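Local coordinates for putative methyl-accepting chemotaxis signal transduction protein (Campylobacter jejuni, PDB 6W3O), which probably senses amino-acid-like ligands, here caught with 4-methylisoleucine, through a Cache-type sensor region and passes the signal on to the chemotaxis machinery, at residues I76-V81 / L157-P162. Numbering follows the deposited sequence. Where two conformers were deposited one is given.
With SKG (4-methylisoleucine), chain C.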
loop_
_atom_site.group_PDB
_atom_site.type_symbol
_atom_site.label_atom_id
_atom_site.label_comp_id
_atom_site.label_asym_id
_atom_site.label_seq_id
_atom_site.Cartn_x
_atom_site.Cartn_y
_atom_site.Cartn_z
ATOM N N ILE A 76 0.153 3.904 16.028
ATOM C CA ILE A 76 0.612 3.193 14.843
ATOM C C ILE A 76 1.868 3.826 14.216
ATOM O O ILE A 76 2.396 3.304 13.224
ATOM C CB ILE A 76 -0.542 3.036 13.802
ATOM C CG1 ILE A 76 -0.370 1.770 12.914
ATOM C CG2 ILE A 76 -0.707 4.306 12.967
ATOM C CD1 ILE A 76 -1.556 1.405 12.028
ATOM N N ASN A 77 2.379 4.911 14.812
ATOM C CA ASN A 77 3.472 5.679 14.222
ATOM C C ASN A 77 3.170 6.112 12.799
ATOM O O ASN A 77 4.005 5.992 11.919
ATOM C CB ASN A 77 4.811 4.928 14.321
ATOM C CG ASN A 77 5.975 5.823 14.028
ATOM O OD1 ASN A 77 5.945 7.032 14.332
ATOM N ND2 ASN A 77 7.033 5.230 13.476
ATOM N N ALA A 78 1.966 6.628 12.566
ATOM C CA ALA A 78 1.638 7.210 11.271
ATOM C C ALA A 78 2.353 8.547 11.134
ATOM O O ALA A 78 2.788 9.161 12.115
ATOM C CB ALA A 78 0.143 7.428 11.149
ATOM N N LEU A 79 2.499 8.988 9.894
ATOM C CA LEU A 79 3.183 10.256 9.621
ATOM C C LEU A 79 2.257 11.451 9.889
ATOM O O LEU A 79 2.669 12.419 10.508
ATOM C CB LEU A 79 3.701 10.270 8.183
ATOM C CG LEU A 79 4.672 11.403 7.923
ATOM C CD1 LEU A 79 5.994 11.091 8.676
ATOM C CD2 LEU A 79 4.879 11.525 6.415
ATOM N N ASN A 80 1.023 11.355 9.385
ATOM C CA ASN A 80 0.002 12.398 9.517
ATOM C C ASN A 80 -1.315 11.711 9.745
ATOM O O ASN A 80 -1.594 10.677 9.105
ATOM C CB ASN A 80 -0.165 13.278 8.287
ATOM C CG ASN A 80 1.086 14.064 7.921
ATOM O OD1 ASN A 80 1.613 14.827 8.716
ATOM N ND2 ASN A 80 1.547 13.857 6.695
ATOM N N VAL A 81 -2.167 12.318 10.574
ATOM C CA VAL A 81 -3.561 11.869 10.703
ATOM C C VAL A 81 -4.382 13.169 10.770
ATOM O O VAL A 81 -4.011 14.110 11.493
ATOM C CB VAL A 81 -3.768 11.001 11.963
ATOM C CG1 VAL A 81 -5.228 10.675 12.158
ATOM C CG2 VAL A 81 -2.939 9.750 11.931
ATOM N N LEU A 157 -11.562 11.950 6.804
ATOM C CA LEU A 157 -10.427 11.490 7.599
ATOM C C LEU A 157 -9.328 11.032 6.660
ATOM O O LEU A 157 -9.601 10.337 5.672
ATOM C CB LEU A 157 -10.886 10.302 8.442
ATOM C CG LEU A 157 -9.840 9.613 9.307
ATOM C CD1 LEU A 157 -9.304 10.495 10.402
ATOM C CD2 LEU A 157 -10.463 8.375 9.907
ATOM N N GLY A 158 -8.089 11.375 6.981
ATOM C CA GLY A 158 -6.929 10.830 6.263
ATOM C C GLY A 158 -5.897 10.331 7.221
ATOM O O GLY A 158 -5.646 10.908 8.281
ATOM N N VAL A 159 -5.238 9.241 6.805
ATOM C CA VAL A 159 -4.149 8.601 7.539
ATOM C C VAL A 159 -3.024 8.354 6.557
ATOM O O VAL A 159 -3.213 7.684 5.533
ATOM C CB VAL A 159 -4.609 7.266 8.170
ATOM C CG1 VAL A 159 -3.425 6.565 8.802
ATOM C CG2 VAL A 159 -5.715 7.483 9.153
ATOM N N ASP A 160 -1.849 8.957 6.814
ATOM C CA ASP A 160 -0.690 8.778 5.945
ATOM C C ASP A 160 0.323 7.850 6.596
ATOM O O ASP A 160 0.832 8.128 7.689
ATOM C CB ASP A 160 0.017 10.141 5.714
ATOM C CG ASP A 160 -0.805 11.167 4.976
ATOM O OD1 ASP A 160 -1.846 10.817 4.385
ATOM O OD2 ASP A 160 -0.396 12.357 5.051
ATOM N N ILE A 161 0.608 6.749 5.904
ATOM C CA ILE A 161 1.582 5.786 6.340
ATOM C C ILE A 161 2.769 5.840 5.369
ATOM O O ILE A 161 2.575 5.787 4.172
ATOM C CB ILE A 161 0.987 4.368 6.315
ATOM C CG1 ILE A 161 -0.303 4.307 7.152
ATOM C CG2 ILE A 161 2.018 3.349 6.819
ATOM C CD1 ILE A 161 -0.116 4.599 8.624
ATOM N N PRO A 162 4.024 5.926 5.875
ATOM C CA PRO A 162 5.148 5.953 4.946
ATOM C C PRO A 162 5.164 4.726 4.043
ATOM O O PRO A 162 5.001 3.581 4.523
ATOM C CB PRO A 162 6.368 5.935 5.889
ATOM C CG PRO A 162 5.886 6.579 7.160
ATOM C CD PRO A 162 4.473 6.043 7.272
HETATM N N SKG C . -0.686 13.891 2.802
HETATM C CA SKG C . -1.734 14.903 2.581
HETATM C C SKG C . -1.385 15.564 1.247
HETATM O O SKG C . -0.185 15.752 0.927
HETATM C CB SKG C . -1.789 15.848 3.801
HETATM C CG SKG C . -2.985 16.809 3.655
HETATM C CD1 SKG C . -3.423 17.217 5.063
HETATM C CD2 SKG C . -2.597 18.051 2.790
HETATM O OXT SKG C . -2.305 15.920 0.466
HETATM C CAE SKG C . -0.468 16.535 4.132
#
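The amide of Asn80 meets the carboxylate of Asp160 with the two planes 82° apart, nearly perpendicular. Asn80 ND2 donates to Asp160 OD2 at 3.0 Å; the acceptor lies close to the Asn80 amide plane and is reached through the anti lone pair of OD2, which points away from OD1. Asp160 OD2 also accepts a hydrogen bond from N of 4-methylisoleucine at 2.7 Å, so one oxygen serves both protein and ligand. The other oxygen, Asp160 OD1, is hydrogen-bonded to Thr142 and Tyr82, which, with the bonds to OD2, should hold the carboxylate in its rotation. The strands put both side chains on the face where the ligand sits, and in Asp160 a chi1 of -64° sets CG anti to the carbonyl carbon, beside the backbone N; Asn80 does likewise. Together with Asp133, which also bonds the ligand, Asp160 should supply a negative field suited to an ammonium group.

The backbones are joined by Leu79 N to Asp160 O (2.9 Å) and by Asp160 N to Asn80 O (2.9 Å), the latter almost straight at 178°. Further along, Val81 CA approaches Gly158 O at 3.3 Å in a CA-H...O contact. Apolar groups meet where Ile161 CD1 reaches Ala78 CB at 3.8 Å, and Val81 faces Val159 in a non-hydrogen-bonded antiparallel pair.

Before this pairing, helix 58-76 ends in a Schellman motif with Asn77 at C-prime. Strand 80-84 then runs between 90-94 and 152-162 in the antiparallel sheet of the Cache-type sensor domain, while Ile76, Val81 and Leu157 pack against the long helix 4-48.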